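Crystal protein (Bacillus thuringiensis serovar dakota, PDB 2ZTB) is a parasporin-2 toxin that recognizes cancer cells and, like the aerolysin-type beta pore-forming toxins, probably kills them by forming membrane pores. Local coordinates at residues L8-L13 with D36-N41; S18-V23 with E43-A48; S29-N34 with W211-R216. One frame throughout, in Å; residues are numbered along the deposited sequence.

Contact 1: residues L8-L13 with D36-N41; sequences LMFNEL and DGIALN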
ATOM      1  N   LEU A   8     -15.704  11.611   8.277  1.00 60.60           N
ATOM      2  CA  LEU A   8     -15.023  12.589   7.455  1.00 59.13           C
ATOM      3  C   LEU A   8     -14.633  13.735   8.392  1.00 58.87           C
ATOM      4  O   LEU A   8     -15.400  14.101   9.299  1.00 59.11           O
ATOM      5  CB  LEU A   8     -15.935  13.054   6.319  1.00 58.81           C
ATOM      6  CG  LEU A   8     -15.357  14.054   5.303  1.00 58.70           C
ATOM      7  CD1 LEU A   8     -14.305  13.402   4.402  1.00 53.62           C
ATOM      8  CD2 LEU A   8     -16.496  14.692   4.472  1.00 58.03           C
ATOM      9  N   MET A   9     -13.429  14.263   8.209  1.00 57.86           N
ATOM     10  CA  MET A   9     -12.934  15.348   9.048  1.00 57.55           C
ATOM     11  C   MET A   9     -12.814  16.645   8.233  1.00 56.72           C
ATOM     12  O   MET A   9     -12.716  16.593   7.010  1.00 56.32           O
ATOM     13  CB  MET A   9     -11.579  14.966   9.655  1.00 57.98           C
ATOM     14  CG  MET A   9     -11.549  13.593  10.380  1.00 60.92           C
ATOM     15  SD  MET A   9     -12.518  13.611  11.909  1.00 66.40           S
ATOM     16  CE  MET A   9     -11.504  14.642  12.986  1.00 66.79           C
ATOM     17  N   PHE A  10     -12.827  17.795   8.906  1.00 56.19           N
ATOM     18  CA  PHE A  10     -12.669  19.089   8.230  1.00 56.20           C
ATOM     19  C   PHE A  10     -11.327  19.248   7.507  1.00 56.60           C
ATOM     20  O   PHE A  10     -11.260  19.944   6.483  1.00 56.80           O
ATOM     21  CB  PHE A  10     -12.906  20.273   9.176  1.00 55.74           C
ATOM     22  CG  PHE A  10     -14.364  20.699   9.279  1.00 56.12           C
ATOM     23  CD1 PHE A  10     -15.057  20.579  10.476  1.00 54.82           C
ATOM     24  CD2 PHE A  10     -15.034  21.225   8.179  1.00 55.35           C
ATOM     25  CE1 PHE A  10     -16.386  20.966  10.579  1.00 54.67           C
ATOM     26  CE2 PHE A  10     -16.368  21.615   8.274  1.00 55.78           C
ATOM     27  CZ  PHE A  10     -17.046  21.485   9.474  1.00 54.57           C
ATOM     28  N   ASN A  11     -10.269  18.621   8.039  1.00 56.28           N
ATOM     29  CA  ASN A  11      -8.935  18.734   7.452  1.00 56.43           C
ATOM     30  C   ASN A  11      -8.731  17.833   6.236  1.00 56.57           C
ATOM     31  O   ASN A  11      -7.649  17.787   5.658  1.00 56.71           O
ATOM     32  CB  ASN A  11      -7.814  18.593   8.509  1.00 56.75           C
ATOM     33  CG  ASN A  11      -7.641  17.154   9.069  1.00 57.21           C
ATOM     34  OD1 ASN A  11      -6.658  16.894   9.761  1.00 59.71           O
ATOM     35  ND2 ASN A  11      -8.566  16.246   8.780  1.00 56.16           N
ATOM     36  N   GLU A  12      -9.801  17.151   5.845  1.00 56.96           N
ATOM     37  CA  GLU A  12      -9.831  16.265   4.677  1.00 57.50           C
ATOM     38  C   GLU A  12     -10.727  16.793   3.559  1.00 56.78           C
ATOM     39  O   GLU A  12     -10.854  16.142   2.523  1.00 57.23           O
ATOM     40  CB  GLU A  12     -10.440  14.924   5.062  1.00 57.69           C
ATOM     41  CG  GLU A  12      -9.588  14.058   5.901  1.00 60.72           C
ATOM     42  CD  GLU A  12     -10.289  12.755   6.179  1.00 63.42           C
ATOM     43  OE1 GLU A  12      -9.880  11.754   5.561  1.00 65.49           O
ATOM     44  OE2 GLU A  12     -11.259  12.751   6.972  1.00 61.99           O
ATOM     45  N   LEU A  13     -11.383  17.928   3.786  1.00 55.72           N
ATOM     46  CA  LEU A  13     -12.264  18.539   2.781  1.00 54.64           C
ATOM     47  C   LEU A  13     -11.565  18.798   1.451  1.00 54.03           C
ATOM     48  O   LEU A  13     -12.162  18.625   0.395  1.00 54.00           O
ATOM     49  CB  LEU A  13     -12.921  19.800   3.347  1.00 54.40           C
ATOM     50  CG  LEU A  13     -14.377  19.596   3.829  1.00 55.32           C
ATOM     51  CD1 LEU A  13     -14.647  18.282   4.563  1.00 51.92           C
ATOM     52  CD2 LEU A  13     -14.927  20.796   4.608  1.00 54.55           C
ATOM     53  N   ASP A  36     -24.004  31.363  10.128  1.00 57.65           N
ATOM     54  CA  ASP A  36     -23.030  31.788  11.110  1.00 57.54           C
ATOM     55  C   ASP A  36     -21.915  30.757  11.210  1.00 57.31           C
ATOM     56  O   ASP A  36     -20.742  31.104  11.324  1.00 57.82           O
ATOM     57  CB  ASP A  36     -23.700  31.937  12.470  1.00 57.91           C
ATOM     58  CG  ASP A  36     -24.395  33.262  12.649  1.00 59.04           C
ATOM     59  OD1 ASP A  36     -24.225  34.183  11.823  1.00 60.64           O
ATOM     60  OD2 ASP A  36     -25.128  33.379  13.646  1.00 61.92           O
ATOM     61  N   GLY A  37     -22.287  29.483  11.175  1.00 56.72           N
ATOM     62  CA  GLY A  37     -21.318  28.410  11.295  1.00 55.68           C
ATOM     63  C   GLY A  37     -21.793  27.131  10.646  1.00 55.07           C
ATOM     64  O   GLY A  37     -22.959  27.023  10.260  1.00 54.88           O
ATOM     65  N   ILE A  38     -20.885  26.162  10.553  1.00 54.50           N
ATOM     66  CA  ILE A  38     -21.153  24.867   9.919  1.00 53.61           C
ATOM     67  C   ILE A  38     -20.641  23.762  10.842  1.00 54.07           C
ATOM     68  O   ILE A  38     -19.947  24.046  11.803  1.00 54.31           O
ATOM     69  CB  ILE A  38     -20.534  24.753   8.484  1.00 53.87           C
ATOM     70  CG1 ILE A  38     -18.992  24.804   8.522  1.00 52.14           C
ATOM     71  CG2 ILE A  38     -21.183  25.821   7.516  1.00 52.98           C
ATOM     72  CD1 ILE A  38     -18.280  24.456   7.201  1.00 52.05           C
ATOM     73  N   ALA A  39     -20.998  22.515  10.554  1.00 53.99           N
ATOM     74  CA  ALA A  39     -20.715  21.404  11.433  1.00 54.12           C
ATOM     75  C   ALA A  39     -20.587  20.102  10.660  1.00 54.22           C
ATOM     76  O   ALA A  39     -21.245  19.904   9.646  1.00 53.72           O
ATOM     77  CB  ALA A  39     -21.797  21.284  12.500  1.00 54.20           C
ATOM     78  N   LEU A  40     -19.712  19.226  11.159  1.00 54.72           N
ATOM     79  CA  LEU A  40     -19.448  17.921  10.574  1.00 54.83           C
ATOM     80  C   LEU A  40     -19.162  17.010  11.727  1.00 55.76           C
ATOM     81  O   LEU A  40     -18.237  17.259  12.505  1.00 56.03           O
ATOM     82  CB  LEU A  40     -18.227  17.985   9.645  1.00 54.98           C
ATOM     83  CG  LEU A  40     -17.696  16.746   8.920  1.00 54.38           C
ATOM     84  CD1 LEU A  40     -18.740  16.151   7.970  1.00 54.85           C
ATOM     85  CD2 LEU A  40     -16.435  17.106   8.165  1.00 54.04           C
ATOM     86  N   ASN A  41     -19.949  15.947  11.844  1.00 56.73           N
ATOM     87  CA  ASN A  41     -19.746  14.957  12.910  1.00 57.65           C
ATOM     88  C   ASN A  41     -19.531  15.651  14.270  1.00 58.60           C
ATOM     89  O   ASN A  41     -20.455  16.317  14.762  1.00 58.78           O
ATOM     90  CB  ASN A  41     -18.616  13.996  12.531  1.00 57.04           C
ATOM     91  CG  ASN A  41     -18.886  13.274  11.217  1.00 56.29           C
ATOM     92  OD1 ASN A  41     -19.947  12.686  11.039  1.00 55.79           O
ATOM     93  ND2 ASN A  41     -17.922  13.309  10.297  1.00 54.29           N
TER

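Contact 2: residues S18-V23 with E43-A48; sequences SSPESV and ETYFNA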
ATOM      1  N   SER A  18     -12.754  20.428  -1.768  1.00 52.71           N
ATOM      2  CA  SER A  18     -13.539  21.438  -1.091  1.00 52.95           C
ATOM      3  C   SER A  18     -12.839  22.044   0.123  1.00 53.14           C
ATOM      4  O   SER A  18     -11.666  21.743   0.405  1.00 52.62           O
ATOM      5  CB  SER A  18     -14.921  20.886  -0.719  1.00 52.77           C
ATOM      6  OG  SER A  18     -15.434  20.113  -1.784  1.00 52.77           O
ATOM      7  N   SER A  19     -13.570  22.921   0.811  1.00 53.09           N
ATOM      8  CA  SER A  19     -13.047  23.685   1.922  1.00 54.24           C
ATOM      9  C   SER A  19     -14.209  24.018   2.850  1.00 54.71           C
ATOM     10  O   SER A  19     -15.363  23.900   2.454  1.00 55.76           O
ATOM     11  CB  SER A  19     -12.323  24.954   1.424  1.00 53.87           C
ATOM     12  OG  SER A  19     -13.183  25.816   0.666  1.00 54.79           O
ATOM     13  N   PRO A  20     -13.924  24.377   4.113  1.00 55.15           N
ATOM     14  CA  PRO A  20     -15.032  24.872   4.929  1.00 54.80           C
ATOM     15  C   PRO A  20     -15.713  26.096   4.314  1.00 55.20           C
ATOM     16  O   PRO A  20     -16.939  26.278   4.457  1.00 55.71           O
ATOM     17  CB  PRO A  20     -14.350  25.234   6.255  1.00 54.49           C
ATOM     18  CG  PRO A  20     -13.141  24.313   6.297  1.00 54.40           C
ATOM     19  CD  PRO A  20     -12.660  24.299   4.883  1.00 54.59           C
ATOM     20  N   GLU A  21     -14.933  26.932   3.640  1.00 55.36           N
ATOM     21  CA  GLU A  21     -15.467  28.159   3.041  1.00 55.29           C
ATOM     22  C   GLU A  21     -16.387  27.836   1.883  1.00 54.74           C
ATOM     23  O   GLU A  21     -17.370  28.514   1.676  1.00 56.08           O
ATOM     24  CB  GLU A  21     -14.339  29.081   2.563  1.00 55.24           C
ATOM     25  CG  GLU A  21     -13.511  29.748   3.676  1.00 57.63           C
ATOM     26  CD  GLU A  21     -12.497  28.809   4.374  1.00 61.57           C
ATOM     27  OE1 GLU A  21     -12.083  27.773   3.794  1.00 61.12           O
ATOM     28  OE2 GLU A  21     -12.099  29.132   5.521  1.00 63.28           O
ATOM     29  N   SER A  22     -16.064  26.802   1.120  1.00 54.41           N
ATOM     30  CA  SER A  22     -16.848  26.471  -0.035  1.00 54.03           C
ATOM     31  C   SER A  22     -18.145  25.788   0.384  1.00 54.48           C
ATOM     32  O   SER A  22     -19.156  25.953  -0.293  1.00 55.51           O
ATOM     33  CB  SER A  22     -16.046  25.644  -1.039  1.00 53.39           C
ATOM     34  OG  SER A  22     -15.904  24.293  -0.644  1.00 54.18           O
ATOM     35  N   VAL A  23     -18.109  25.044   1.501  1.00 54.59           N
ATOM     36  CA  VAL A  23     -19.286  24.412   2.121  1.00 53.25           C
ATOM     37  C   VAL A  23     -20.220  25.487   2.674  1.00 53.77           C
ATOM     38  O   VAL A  23     -21.430  25.471   2.435  1.00 53.86           O
ATOM     39  CB  VAL A  23     -18.858  23.383   3.248  1.00 53.81           C
ATOM     40  CG1 VAL A  23     -20.036  22.992   4.189  1.00 50.78           C
ATOM     41  CG2 VAL A  23     -18.220  22.131   2.640  1.00 52.46           C
ATOM     42  N   GLU A  43     -17.189  18.152  14.926  1.00 61.14           N
ATOM     43  CA  GLU A  43     -16.474  19.410  14.732  1.00 61.25           C
ATOM     44  C   GLU A  43     -17.422  20.488  14.233  1.00 61.43           C
ATOM     45  O   GLU A  43     -18.495  20.193  13.715  1.00 61.41           O
ATOM     46  CB  GLU A  43     -15.393  19.245  13.668  1.00 61.69           C
ATOM     47  CG  GLU A  43     -14.300  18.239  13.934  1.00 62.15           C
ATOM     48  CD  GLU A  43     -13.599  17.866  12.651  1.00 64.35           C
ATOM     49  OE1 GLU A  43     -14.202  17.102  11.859  1.00 65.02           O
ATOM     50  OE2 GLU A  43     -12.457  18.337  12.433  1.00 64.23           O
ATOM     51  N   THR A  44     -17.001  21.741  14.394  1.00 61.51           N
ATOM     52  CA  THR A  44     -17.711  22.895  13.899  1.00 61.72           C
ATOM     53  C   THR A  44     -16.704  23.792  13.198  1.00 61.71           C
ATOM     54  O   THR A  44     -15.501  23.641  13.398  1.00 61.82           O
ATOM     55  CB  THR A  44     -18.380  23.707  15.038  1.00 62.14           C
ATOM     56  OG1 THR A  44     -17.380  24.359  15.831  1.00 62.10           O
ATOM     57  CG2 THR A  44     -19.258  22.831  15.920  1.00 62.04           C
ATOM     58  N   TYR A  45     -17.195  24.710  12.369  1.00 61.54           N
ATOM     59  CA  TYR A  45     -16.361  25.739  11.760  1.00 61.58           C
ATOM     60  C   TYR A  45     -17.100  27.080  11.801  1.00 61.96           C
ATOM     61  O   TYR A  45     -18.337  27.119  11.804  1.00 61.59           O
ATOM     62  CB  TYR A  45     -15.977  25.349  10.327  1.00 61.84           C
ATOM     63  CG  TYR A  45     -14.495  25.503  10.007  1.00 61.74           C
ATOM     64  CD1 TYR A  45     -13.607  24.438  10.169  1.00 62.86           C
ATOM     65  CD2 TYR A  45     -13.985  26.716   9.561  1.00 61.94           C
ATOM     66  CE1 TYR A  45     -12.245  24.580   9.878  1.00 62.90           C
ATOM     67  CE2 TYR A  45     -12.639  26.875   9.275  1.00 61.14           C
ATOM     68  CZ  TYR A  45     -11.782  25.816   9.429  1.00 62.88           C
ATOM     69  OH  TYR A  45     -10.461  26.001   9.123  1.00 63.75           O
ATOM     70  N   PHE A  46     -16.335  28.167  11.851  1.00 62.20           N
ATOM     71  CA  PHE A  46     -16.854  29.536  11.925  1.00 62.56           C
ATOM     72  C   PHE A  46     -17.670  29.770  13.207  1.00 63.32           C
ATOM     73  O   PHE A  46     -17.404  29.128  14.221  1.00 63.30           O
ATOM     74  CB  PHE A  46     -17.630  29.929  10.643  1.00 62.38           C
ATOM     75  CG  PHE A  46     -16.936  29.529   9.362  1.00 62.08           C
ATOM     76  CD1 PHE A  46     -17.420  28.470   8.594  1.00 60.04           C
ATOM     77  CD2 PHE A  46     -15.789  30.194   8.932  1.00 62.20           C
ATOM     78  CE1 PHE A  46     -16.783  28.084   7.425  1.00 59.18           C
ATOM     79  CE2 PHE A  46     -15.143  29.808   7.751  1.00 62.17           C
ATOM     80  CZ  PHE A  46     -15.649  28.753   6.998  1.00 60.65           C
ATOM     81  N   ASN A  47     -18.647  30.680  13.161  1.00 63.99           N
ATOM     82  CA  ASN A  47     -19.436  31.053  14.342  1.00 64.89           C
ATOM     83  C   ASN A  47     -20.553  30.043  14.631  1.00 65.46           C
ATOM     84  O   ASN A  47     -21.734  30.293  14.341  1.00 65.88           O
ATOM     85  CB  ASN A  47     -19.993  32.483  14.168  1.00 64.80           C
ATOM     86  CG  ASN A  47     -20.781  32.979  15.384  1.00 65.03           C
ATOM     87  OD1 ASN A  47     -20.588  32.515  16.517  1.00 65.40           O
ATOM     88  ND2 ASN A  47     -21.672  33.937  15.147  1.00 64.23           N
ATOM     89  N   ALA A  48     -20.177  28.915  15.223  1.00 66.12           N
ATOM     90  CA  ALA A  48     -21.079  27.771  15.347  1.00 67.29           C
ATOM     91  C   ALA A  48     -21.652  27.496  16.742  1.00 68.27           C
ATOM     92  O   ALA A  48     -21.076  27.888  17.766  1.00 68.86           O
ATOM     93  CB  ALA A  48     -20.411  26.525  14.804  1.00 66.62           C
TER

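Contact 3: residues S29-N34 with W211-R216; sequences SIYGTN and WFNPAR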
ATOM      1  N   SER A  29     -26.003  29.716  -0.555  1.00 55.90           N
ATOM      2  CA  SER A  29     -26.784  29.667  -1.785  1.00 55.26           C
ATOM      3  C   SER A  29     -28.095  28.914  -1.579  1.00 55.03           C
ATOM      4  O   SER A  29     -29.123  29.307  -2.123  1.00 54.73           O
ATOM      5  CB  SER A  29     -26.004  28.948  -2.871  1.00 55.45           C
ATOM      6  OG  SER A  29     -25.010  29.765  -3.404  1.00 56.01           O
ATOM      7  N   ILE A  30     -28.047  27.808  -0.824  1.00 54.29           N
ATOM      8  CA  ILE A  30     -29.221  26.960  -0.657  1.00 53.10           C
ATOM      9  C   ILE A  30     -30.329  27.676   0.132  1.00 53.32           C
ATOM     10  O   ILE A  30     -31.510  27.575  -0.211  1.00 52.88           O
ATOM     11  CB  ILE A  30     -28.868  25.582  -0.023  1.00 53.19           C
ATOM     12  CG1 ILE A  30     -27.909  24.792  -0.933  1.00 53.02           C
ATOM     13  CG2 ILE A  30     -30.144  24.772   0.238  1.00 51.81           C
ATOM     14  CD1 ILE A  30     -27.222  23.562  -0.273  1.00 52.51           C
ATOM     15  N   TYR A  31     -29.941  28.401   1.177  1.00 53.21           N
ATOM     16  CA  TYR A  31     -30.903  28.928   2.139  1.00 53.38           C
ATOM     17  C   TYR A  31     -31.111  30.421   1.976  1.00 54.46           C
ATOM     18  O   TYR A  31     -32.097  30.965   2.482  1.00 54.80           O
ATOM     19  CB  TYR A  31     -30.531  28.513   3.584  1.00 52.64           C
ATOM     20  CG  TYR A  31     -30.720  27.015   3.777  1.00 51.23           C
ATOM     21  CD1 TYR A  31     -29.643  26.140   3.656  1.00 49.49           C
ATOM     22  CD2 TYR A  31     -31.992  26.471   3.970  1.00 50.30           C
ATOM     23  CE1 TYR A  31     -29.806  24.775   3.773  1.00 49.68           C
ATOM     24  CE2 TYR A  31     -32.174  25.091   4.083  1.00 49.39           C
ATOM     25  CZ  TYR A  31     -31.070  24.254   3.982  1.00 50.13           C
ATOM     26  OH  TYR A  31     -31.227  22.900   4.090  1.00 50.24           O
ATOM     27  N   GLY A  32     -30.209  31.068   1.234  1.00 55.11           N
ATOM     28  CA  GLY A  32     -30.350  32.490   0.891  1.00 56.14           C
ATOM     29  C   GLY A  32     -29.765  33.429   1.939  1.00 57.06           C
ATOM     30  O   GLY A  32     -29.905  34.639   1.835  1.00 57.73           O
ATOM     31  N   THR A  33     -29.116  32.863   2.956  1.00 57.16           N
ATOM     32  CA  THR A  33     -28.477  33.633   4.018  1.00 57.08           C
ATOM     33  C   THR A  33     -27.206  32.882   4.364  1.00 56.76           C
ATOM     34  O   THR A  33     -27.202  31.652   4.422  1.00 56.86           O
ATOM     35  CB  THR A  33     -29.401  33.761   5.280  1.00 57.26           C
ATOM     36  OG1 THR A  33     -30.595  34.474   4.928  1.00 59.20           O
ATOM     37  CG2 THR A  33     -28.714  34.496   6.438  1.00 55.81           C
ATOM     38  N   ASN A  34     -26.122  33.618   4.553  1.00 56.61           N
ATOM     39  CA  ASN A  34     -24.849  33.023   4.922  1.00 56.74           C
ATOM     40  C   ASN A  34     -24.988  32.465   6.350  1.00 56.74           C
ATOM     41  O   ASN A  34     -25.416  33.188   7.239  1.00 57.23           O
ATOM     42  CB  ASN A  34     -23.754  34.094   4.812  1.00 56.37           C
ATOM     43  CG  ASN A  34     -22.335  33.517   4.852  1.00 56.83           C
ATOM     44  OD1 ASN A  34     -22.080  32.371   4.443  1.00 56.15           O
ATOM     45  ND2 ASN A  34     -21.398  34.330   5.332  1.00 54.97           N
ATOM     46  N   TRP A 211     -29.984  23.572   9.934  1.00 50.61           N
ATOM     47  CA  TRP A 211     -30.231  22.754   8.750  1.00 50.18           C
ATOM     48  C   TRP A 211     -29.141  21.726   8.481  1.00 50.70           C
ATOM     49  O   TRP A 211     -27.974  21.958   8.782  1.00 50.73           O
ATOM     50  CB  TRP A 211     -30.404  23.652   7.518  1.00 48.88           C
ATOM     51  CG  TRP A 211     -31.677  24.389   7.577  1.00 48.10           C
ATOM     52  CD1 TRP A 211     -31.868  25.646   8.050  1.00 45.98           C
ATOM     53  CD2 TRP A 211     -32.963  23.899   7.183  1.00 46.96           C
ATOM     54  NE1 TRP A 211     -33.186  25.976   7.975  1.00 46.43           N
ATOM     55  CE2 TRP A 211     -33.887  24.924   7.444  1.00 46.16           C
ATOM     56  CE3 TRP A 211     -33.419  22.693   6.622  1.00 46.92           C
ATOM     57  CZ2 TRP A 211     -35.258  24.794   7.167  1.00 46.24           C
ATOM     58  CZ3 TRP A 211     -34.800  22.565   6.348  1.00 46.63           C
ATOM     59  CH2 TRP A 211     -35.684  23.615   6.614  1.00 46.88           C
ATOM     60  N   PHE A 212     -29.549  20.605   7.885  1.00 51.45           N
ATOM     61  CA  PHE A 212     -28.654  19.543   7.419  1.00 52.09           C
ATOM     62  C   PHE A 212     -28.894  19.255   5.956  1.00 52.69           C
ATOM     63  O   PHE A 212     -30.040  19.206   5.505  1.00 54.37           O
ATOM     64  CB  PHE A 212     -28.838  18.277   8.265  1.00 51.85           C
ATOM     65  CG  PHE A 212     -28.745  18.546   9.727  1.00 51.82           C
ATOM     66  CD1 PHE A 212     -29.888  18.862  10.460  1.00 51.98           C
ATOM     67  CD2 PHE A 212     -27.505  18.556  10.365  1.00 52.42           C
ATOM     68  CE1 PHE A 212     -29.809  19.167  11.802  1.00 52.95           C
ATOM     69  CE2 PHE A 212     -27.408  18.858  11.718  1.00 52.56           C
ATOM     70  CZ  PHE A 212     -28.565  19.164  12.437  1.00 53.91           C
ATOM     71  N   ASN A 213     -27.811  19.108   5.210  1.00 52.96           N
ATOM     72  CA  ASN A 213     -27.876  18.783   3.798  1.00 53.45           C
ATOM     73  C   ASN A 213     -26.907  17.666   3.524  1.00 53.72           C
ATOM     74  O   ASN A 213     -25.834  17.626   4.126  1.00 53.68           O
ATOM     75  CB  ASN A 213     -27.528  20.002   2.933  1.00 54.06           C
ATOM     76  CG  ASN A 213     -28.700  20.922   2.747  1.00 54.54           C
ATOM     77  OD1 ASN A 213     -29.450  20.806   1.783  1.00 55.42           O
ATOM     78  ND2 ASN A 213     -28.887  21.824   3.687  1.00 57.13           N
ATOM     79  N   PRO A 214     -27.282  16.733   2.631  1.00 54.19           N
ATOM     80  CA  PRO A 214     -26.332  15.671   2.286  1.00 53.86           C
ATOM     81  C   PRO A 214     -25.043  16.275   1.763  1.00 54.14           C
ATOM     82  O   PRO A 214     -25.061  17.345   1.147  1.00 53.70           O
ATOM     83  CB  PRO A 214     -27.047  14.875   1.182  1.00 53.43           C
ATOM     84  CG  PRO A 214     -28.191  15.711   0.765  1.00 54.79           C
ATOM     85  CD  PRO A 214     -28.561  16.590   1.914  1.00 53.94           C
ATOM     86  N   ALA A 215     -23.934  15.591   2.031  1.00 54.53           N
ATOM     87  CA  ALA A 215     -22.602  15.981   1.564  1.00 54.73           C
ATOM     88  C   ALA A 215     -22.556  16.410   0.085  1.00 55.06           C
ATOM     89  O   ALA A 215     -21.844  17.344  -0.264  1.00 55.85           O
ATOM     90  CB  ALA A 215     -21.601  14.823   1.837  1.00 54.40           C
ATOM     91  N   ARG A 216     -23.312  15.735  -0.775  1.00 55.64           N
ATOM     92  CA  ARG A 216     -23.326  16.022  -2.223  1.00 56.45           C
ATOM     93  C   ARG A 216     -23.865  17.423  -2.556  1.00 55.78           C
ATOM     94  O   ARG A 216     -23.530  17.981  -3.604  1.00 56.33           O
ATOM     95  CB  ARG A 216     -24.112  14.933  -2.989  1.00 56.16           C
ATOM     96  CG  ARG A 216     -25.572  15.256  -3.231  1.00 58.42           C
ATOM     97  CD  ARG A 216     -26.311  14.137  -3.966  1.00 59.45           C
ATOM     98  NE  ARG A 216     -26.691  13.071  -3.038  1.00 64.73           N
ATOM     99  CZ  ARG A 216     -27.854  13.007  -2.402  1.00 64.39           C
ATOM    100  NH1 ARG A 216     -28.089  12.004  -1.569  1.00 65.70           N
ATOM    101  NH2 ARG A 216     -28.779  13.934  -2.598  1.00 65.40           N
TER

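Contact 1: residues L8-L13 with D36-N41
At one end of this elongated, aerolysin-like beta toxin, the turn after strand 4-7 packs its apolar side chains on strand 37-40 of the antiparallel sheet. Leu-40 and Phe-10 carry the largest shares. With CG anti to the backbone N (chi1 178°), Leu-40 places CB and CD2 over one face of Phe-10, CB 4.0 Å from the ring centroid and CD2 above its centre; CD2 also meets Leu-13 CD1 tip to tip at 4.2 Å. A flat phenyl suits the place because Leu-40 can lie across its face. Ile-38 crosses the ring obliquely, its CD1 3.6 Å from Phe-10 CE2. It takes the crowded position, CG1 between the backbone N and the carbonyl carbon (chi1 65°), which brings its extended CG1-CD1 arm to the ring. The turn holds its own shape: Glu-12 OE2 accepts from Met-9 N through its anti lone pair, and its salt bridge with Lys-63 probably offsets the charge of this buried carboxylate. Beyond Leu-40, Asn-41 bonds at both ends of its amide, OD1 taking the N-H of Cys-61, while ND2 donates to Leu-8 O at 2.8 Å, in the carbonyl plane on a lone pair, though bent to 131° at the hydrogen.

Contact 2: residues S18-V23 with E43-A48
Pro-20, in the first turn of helix 20-31, presents its pyrrolidine ring to two aromatic residues of strand 43-46. Its CB lies 3.6 Å from Tyr-45 CD2 and also reaches Phe-46 CZ, at 3.8 Å. One bond further, CG sits almost squarely over the tyrosine ring, 3.7 Å from the Tyr-45 centroid and 11° off the ring normal, a CH-pi contact made by the tip of the proline. The Pro-20 carbonyl oxygen meets a different part of the pair, the rim of Phe-46, lying near the plane of that ring and 3.5 Å from Phe-46 CE1. Glu-21 comes to the same rim: bent at chi2 (76°), its chain brings OE2 to 3.8 Å from Phe-46 CE2, with carboxylate and ring planes nearly perpendicular. Oxygens at a phenyl edge face its slightly positive hydrogens, so both approaches are probably mildly favourable. Arg-24, one turn along the helix, makes a cation-pi contact with Phe-46. Proline suits the first turn, where its missing N-H costs no helical bond. Just before it, Ser-19 OG accepts from Ser-22 N, and Ser-22 OG accepts from Ser-19 N: the reciprocal pair of a capping box, with Ser-19 as N-cap.

Contact 3: residues S29-N34 with W211-R216
Tyr-31 lays its ring over the indole of Trp-211 in a face-to-face stack, the centroids of the phenol and the five-membered ring 4.2 Å apart and the planes tilted by 30°. The tilt brings one corner closest, Tyr-31 CE2 lying 3.4 Å from Trp-211 CD2. The hydroxyl continues along the indole, Tyr-31 OH reaching Trp-211 CE3 at 3.4 Å. Beyond the ring's edge and near its plane stands the Asn-213 amide, which meets the phenol tip to tip, its plane turned 67° from the ring. Ile-30 CG2 lies over the opposite face of Tyr-31, toward the rim, 3.5 Å above its plane. The same isoleucine sends its CG1 arm toward Asn-213. The contact thus sets the C-terminal turn of helix 20-31 against strand 210-214 of the antiparallel sheet, where side chains alternate: Trp-211 and Asn-213 point to the helix, while Phe-212 points away and stacks on Tyr-59. Backbone bonds of Trp-211 to Ala-197 and of Asn-213 to Phe-195 tie this strand to strand 168-199. The indole is held by its NE1, which donates to His-208 O. Directly after Tyr-31 the helix stops at Gly-32, whose positive phi (87°) is easy for a residue without a side chain.

In the fold
All three contacts lie at one end of the elongated molecule, their centres about 27, 31 and 37 Å from the centre of the chain. Contacts 1 and 2 touch, with centres about 6 Å apart: strands 37-40 and 43-46 are sheet neighbours, Ile-38 pairs with Tyr-45 through the backbone, and the rings of Phe-10 and Tyr-45 meet at about 55°. Helix 20-31 spans the rest, its first turn in contact 2 and its last in contact 3; the centres of these two contacts are about 12 Å apart. Contact 3 lies about 13 Å from contact 1, centre to centre. Strand 168-199 joins the group, pairing with both 37-40 and 210-214, while Phe-195 touches Leu-13, Val-23 and Leu-40.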